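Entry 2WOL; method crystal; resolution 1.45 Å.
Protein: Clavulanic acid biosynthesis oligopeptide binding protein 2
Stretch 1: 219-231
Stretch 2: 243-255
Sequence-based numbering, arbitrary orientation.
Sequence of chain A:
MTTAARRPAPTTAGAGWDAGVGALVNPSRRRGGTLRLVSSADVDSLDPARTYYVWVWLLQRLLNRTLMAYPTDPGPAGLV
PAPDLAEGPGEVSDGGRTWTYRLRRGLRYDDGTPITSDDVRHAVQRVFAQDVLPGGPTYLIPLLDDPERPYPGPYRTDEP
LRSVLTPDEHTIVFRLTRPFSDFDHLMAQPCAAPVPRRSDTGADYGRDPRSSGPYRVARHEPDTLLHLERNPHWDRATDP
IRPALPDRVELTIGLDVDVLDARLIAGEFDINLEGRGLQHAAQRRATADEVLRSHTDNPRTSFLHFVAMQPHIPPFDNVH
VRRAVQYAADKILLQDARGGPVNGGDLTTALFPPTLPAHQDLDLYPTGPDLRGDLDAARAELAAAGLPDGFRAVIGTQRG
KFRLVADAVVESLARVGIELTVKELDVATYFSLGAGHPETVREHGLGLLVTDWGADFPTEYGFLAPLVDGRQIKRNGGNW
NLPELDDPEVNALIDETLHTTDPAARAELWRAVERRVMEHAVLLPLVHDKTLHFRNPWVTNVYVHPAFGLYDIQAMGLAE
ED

Stretch 1 (219-231) RHEPDTLLHLERN
Stretch 2 243-255: PALPDRVELTIGL

The most unusual feature of this contact is the way Arg-230 closes one end of an antiparallel strand pair by feeding its guanidinium into the turn before the partner strand. Its CA-to-CB bond points sideways, but an extended m, t, t chain with chi4 at -83° brings the end back to stretch 2. There Arg-230 NH1 donates to Ala-244 O (2.8 Å, 161°), Arg-230 NH2 donates to the same oxygen at 3.2 Å, and Arg-230 NE and NH2 both donate to Asp-247 OD2, at 3.1 and 2.9 Å, both part of one salt bridge. These acceptors lie near the guanidinium plane, where its N-H bonds point; Pro-246 O sits over one face, 3.1 Å from Arg-230 NH2, at an angle too poor for a hydrogen bond. Ala-244, with phi/psi of 42/60, directs its small side chain toward stretch 1, its CB 3.8 Å from Arg-230 NH1. Asp-247 (m) starts away from stretch 1, yet its carboxylate returns to the arginine. A water bridges the backbones here, accepting from Arg-230 N (3.0 Å) and donating to Asp-247 O (2.6 Å).

Beyond this end, strand 225-230 runs against the strand starting at Arg-248, their N-to-C directions 174° apart and their axes approaching to 4.7 Å. The register pairs Leu-225 with Thr-252, Leu-226 with Leu-251, His-227 with Glu-250 and Leu-228 with Val-249, at CA-CA distances of 4.5 to 5.0 Å. Two pairs carry reciprocal bonds: Leu-226 N to Leu-251 O (2.9 Å) and Leu-251 N to Leu-226 O (2.8 Å); Leu-228 N to Val-249 O (2.7 Å, 174°) and Val-249 N to Leu-228 O (3.0 Å). Ile-253 N adds a bond to Thr-224 O at 3.0 Å. At the intervening non-hydrogen-bonded positions, CA-H groups face carbonyls, with Leu-225 CA 3.2 Å from Leu-251 O and His-227 CA 3.4 Å from Val-249 O.

One sheet face is aliphatic and buried. Leu-226 (t, p) meets Leu-251 (t, p), CB to CB 4.1 Å, while Leu-228 (m, t) meets Val-249 (t), CB to CB 4.0 Å. Ile-253 (m, t) points toward stretch 1 and extends this packing, its CD1 4.2 Å from Leu-226 CB and 4.3 Å from His-220 CE1, at the imidazole edge.

The face bearing His-227, Arg-248 and Glu-250 is largely polar and partly exposed, though Leu-225 also lies on it. His-227 (m, chi2 -170°) accepts at ND1 from Arg-248 NH2 (3.0 Å), near both group planes, while Glu-250 CG lies over its ring, 3.6 Å from the centroid and 10° off the normal. Glu-250 (m, t) also holds Arg-248 (t, t, t), with OE2 2.9 Å from Arg-248 NE in a salt bridge, so the three side chains form a connected cluster.

At the far end Asp-223 (61/15) faces Gly-254 (102/8), whose backbone angles suit glycine; an ideal CB there would lie 3.0 Å from Asp-223 O. Between them the two stretches bury 820 Å², both sides summed.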

# COMPACT_ATOMS: atom_id res chain seq x y z
N ARG A 219 -7.52 18.00 18.26
CA ARG A 219 -8.96 17.96 18.00
C ARG A 219 -9.24 17.21 16.71
O ARG A 219 -8.55 17.39 15.71
CB ARG A 219 -9.53 19.38 17.92
CG ARG A 219 -11.05 19.42 17.92
CD ARG A 219 -11.54 20.84 17.70
NE ARG A 219 -12.91 20.84 17.19
CZ ARG A 219 -13.47 21.84 16.52
NH1 ARG A 219 -12.77 22.95 16.28
NH2 ARG A 219 -14.72 21.74 16.10
N HIS A 220 -10.27 16.36 16.75
CA HIS A 220 -10.79 15.72 15.56
C HIS A 220 -12.29 16.00 15.51
O HIS A 220 -13.02 15.63 16.43
CB HIS A 220 -10.52 14.22 15.57
CG HIS A 220 -11.15 13.47 14.43
ND1 HIS A 220 -11.01 13.85 13.12
CD2 HIS A 220 -11.91 12.35 14.42
CE1 HIS A 220 -11.66 13.01 12.34
NE2 HIS A 220 -12.21 12.08 13.10
N GLU A 221 -12.73 16.67 14.45
CA GLU A 221 -14.15 16.86 14.20
C GLU A 221 -14.49 16.06 12.94
O GLU A 221 -14.06 16.43 11.85
CB GLU A 221 -14.48 18.34 14.02
CG GLU A 221 -15.98 18.65 13.99
CD GLU A 221 -16.70 18.23 15.26
OE1 GLU A 221 -16.24 18.60 16.36
OE2 GLU A 221 -17.72 17.52 15.16
N PRO A 222 -15.24 14.96 13.10
CA PRO A 222 -15.54 14.07 11.97
C PRO A 222 -16.00 14.81 10.72
O PRO A 222 -16.82 15.74 10.80
CB PRO A 222 -16.65 13.17 12.52
CG PRO A 222 -16.35 13.09 13.97
CD PRO A 222 -15.86 14.47 14.35
N ASP A 223 -15.43 14.42 9.58
CA ASP A 223 -15.75 14.98 8.26
C ASP A 223 -15.46 16.47 8.13
O ASP A 223 -15.92 17.12 7.19
CB ASP A 223 -17.21 14.68 7.89
CG ASP A 223 -17.52 13.20 7.84
OD1 ASP A 223 -16.75 12.43 7.22
OD2 ASP A 223 -18.54 12.79 8.44
N THR A 224 -14.68 17.02 9.07
CA THR A 224 -14.47 18.47 9.12
C THR A 224 -13.00 18.87 9.27
O THR A 224 -12.46 19.58 8.42
CB THR A 224 -15.33 19.10 10.24
OG1 THR A 224 -16.71 18.78 10.00
CG2 THR A 224 -15.16 20.62 10.27
N LEU A 225 -12.37 18.42 10.35
CA LEU A 225 -10.98 18.80 10.61
C LEU A 225 -10.25 17.84 11.54
O LEU A 225 -10.87 17.08 12.29
CB LEU A 225 -10.90 20.24 11.15
CG LEU A 225 -11.58 20.60 12.47
CD1 LEU A 225 -10.73 20.21 13.68
CD2 LEU A 225 -11.89 22.10 12.51
N LEU A 226 -8.93 17.89 11.46
CA LEU A 226 -8.06 17.20 12.40
C LEU A 226 -6.87 18.11 12.66
O LEU A 226 -6.14 18.46 11.74
CB LEU A 226 -7.59 15.85 11.83
CG LEU A 226 -6.57 15.06 12.64
CD1 LEU A 226 -7.16 14.59 13.98
CD2 LEU A 226 -6.06 13.88 11.83
N HIS A 227 -6.71 18.50 13.92
CA HIS A 227 -5.62 19.38 14.32
C HIS A 227 -4.64 18.62 15.20
O HIS A 227 -5.06 17.92 16.14
CB HIS A 227 -6.15 20.62 15.04
CG HIS A 227 -6.85 21.59 14.15
ND1 HIS A 227 -7.23 22.85 14.56
CD2 HIS A 227 -7.23 21.50 12.85
CE1 HIS A 227 -7.82 23.48 13.57
NE2 HIS A 227 -7.83 22.68 12.51
N LEU A 228 -3.36 18.75 14.88
CA LEU A 228 -2.28 18.14 15.64
C LEU A 228 -1.42 19.21 16.27
O LEU A 228 -1.08 20.21 15.63
CB LEU A 228 -1.42 17.25 14.74
CG LEU A 228 -2.07 16.19 13.85
CD1 LEU A 228 -0.97 15.34 13.22
CD2 LEU A 228 -3.06 15.30 14.61
N GLU A 229 -1.07 19.00 17.54
CA GLU A 229 -0.17 19.89 18.27
C GLU A 229 1.08 19.11 18.68
O GLU A 229 1.08 17.88 18.62
CB GLU A 229 -0.87 20.47 19.51
CG GLU A 229 -1.35 19.40 20.49
CD GLU A 229 -2.06 19.96 21.71
OE1 GLU A 229 -2.47 21.14 21.68
OE2 GLU A 229 -2.22 19.21 22.69
N ARG A 230 2.13 19.81 19.09
CA ARG A 230 3.34 19.16 19.53
C ARG A 230 3.11 18.27 20.75
O ARG A 230 2.34 18.63 21.66
CB ARG A 230 4.43 20.18 19.85
CG ARG A 230 5.00 20.89 18.64
CD ARG A 230 6.32 21.56 19.00
NE ARG A 230 6.89 22.35 17.91
CZ ARG A 230 7.61 21.85 16.92
NH1 ARG A 230 7.87 20.55 16.86
NH2 ARG A 230 8.09 22.66 15.97
N ASN A 231 3.76 17.12 20.75
CA ASN A 231 3.83 16.25 21.92
C ASN A 231 4.95 16.78 22.81
O ASN A 231 6.13 16.68 22.45
CB ASN A 231 4.09 14.81 21.46
CG ASN A 231 4.34 13.85 22.62
OD1 ASN A 231 4.44 14.24 23.78
ND2 ASN A 231 4.45 12.57 22.29
N PRO A 243 12.08 15.24 11.95
CA PRO A 243 12.54 16.60 12.25
C PRO A 243 11.52 17.49 12.98
O PRO A 243 11.91 18.52 13.53
CB PRO A 243 12.84 17.18 10.87
CG PRO A 243 11.90 16.48 9.97
CD PRO A 243 11.73 15.08 10.53
N ALA A 244 10.24 17.12 12.95
CA ALA A 244 9.18 17.85 13.65
C ALA A 244 9.29 19.37 13.53
O ALA A 244 9.40 20.09 14.53
CB ALA A 244 9.11 17.43 15.11
N LEU A 245 9.25 19.86 12.30
CA LEU A 245 9.44 21.29 12.05
C LEU A 245 8.23 22.17 12.39
O LEU A 245 8.38 23.15 13.11
CB LEU A 245 9.93 21.54 10.61
CG LEU A 245 11.27 20.88 10.25
CD1 LEU A 245 11.57 21.06 8.79
CD2 LEU A 245 12.43 21.40 11.12
N PRO A 246 7.02 21.84 11.88
CA PRO A 246 5.91 22.75 12.19
C PRO A 246 5.50 22.72 13.66
O PRO A 246 5.66 21.69 14.32
CB PRO A 246 4.77 22.25 11.30
CG PRO A 246 5.12 20.87 10.93
CD PRO A 246 6.60 20.70 11.04
N ASP A 247 4.99 23.84 14.16
CA ASP A 247 4.46 23.88 15.52
C ASP A 247 3.08 23.23 15.58
O ASP A 247 2.65 22.77 16.63
CB ASP A 247 4.36 25.32 16.02
CG ASP A 247 5.71 25.91 16.37
OD1 ASP A 247 5.80 27.15 16.45
OD2 ASP A 247 6.68 25.15 16.56
N ARG A 248 2.39 23.19 14.44
CA ARG A 248 1.02 22.71 14.38
C ARG A 248 0.75 22.14 12.99
O ARG A 248 1.34 22.58 12.01
CB ARG A 248 0.06 23.86 14.69
CG ARG A 248 -1.40 23.47 14.91
CD ARG A 248 -2.20 24.69 15.34
NE ARG A 248 -3.61 24.37 15.56
CZ ARG A 248 -4.10 23.91 16.70
NH1 ARG A 248 -3.31 23.73 17.75
NH2 ARG A 248 -5.40 23.65 16.80
N VAL A 249 -0.14 21.16 12.93
CA VAL A 249 -0.59 20.59 11.67
C VAL A 249 -2.11 20.63 11.66
O VAL A 249 -2.76 20.13 12.58
CB VAL A 249 -0.07 19.14 11.48
CG1 VAL A 249 -0.56 18.55 10.16
CG2 VAL A 249 1.46 19.09 11.55
N GLU A 250 -2.67 21.26 10.63
CA GLU A 250 -4.12 21.38 10.52
C GLU A 250 -4.60 20.74 9.23
O GLU A 250 -4.25 21.19 8.13
CB GLU A 250 -4.55 22.85 10.58
CG GLU A 250 -4.34 23.47 11.96
CD GLU A 250 -4.72 24.94 12.00
OE1 GLU A 250 -5.11 25.50 10.95
OE2 GLU A 250 -4.63 25.54 13.09
N LEU A 251 -5.39 19.68 9.37
CA LEU A 251 -6.00 19.00 8.24
C LEU A 251 -7.45 19.44 8.06
O LEU A 251 -8.26 19.32 8.98
CB LEU A 251 -5.94 17.48 8.43
CG LEU A 251 -6.68 16.61 7.40
CD1 LEU A 251 -6.06 16.75 6.01
CD2 LEU A 251 -6.72 15.15 7.83
N THR A 252 -7.76 19.96 6.87
CA THR A 252 -9.13 20.27 6.46
C THR A 252 -9.66 19.07 5.69
O THR A 252 -9.02 18.58 4.76
CB THR A 252 -9.18 21.55 5.61
OG1 THR A 252 -8.80 22.67 6.42
CG2 THR A 252 -10.57 21.80 5.05
N ILE A 253 -10.85 18.61 6.09
CA ILE A 253 -11.43 17.35 5.61
C ILE A 253 -12.74 17.56 4.87
O ILE A 253 -13.55 18.41 5.24
CB ILE A 253 -11.71 16.40 6.81
CG1 ILE A 253 -10.40 16.10 7.57
CG2 ILE A 253 -12.40 15.11 6.36
CD1 ILE A 253 -10.60 15.42 8.92
N GLY A 254 -12.96 16.77 3.82
CA GLY A 254 -14.29 16.63 3.21
C GLY A 254 -14.57 17.39 1.94
O GLY A 254 -15.71 17.41 1.47
N LEU A 255 -13.55 18.00 1.35
CA LEU A 255 -13.72 18.75 0.11
C LEU A 255 -13.92 17.86 -1.10
O LEU A 255 -13.31 16.79 -1.21
CB LEU A 255 -12.52 19.67 -0.15
CG LEU A 255 -12.22 20.76 0.88
CD1 LEU A 255 -11.15 21.68 0.34
CD2 LEU A 255 -13.47 21.53 1.24
O HOH W 1 1.79 22.77 19.13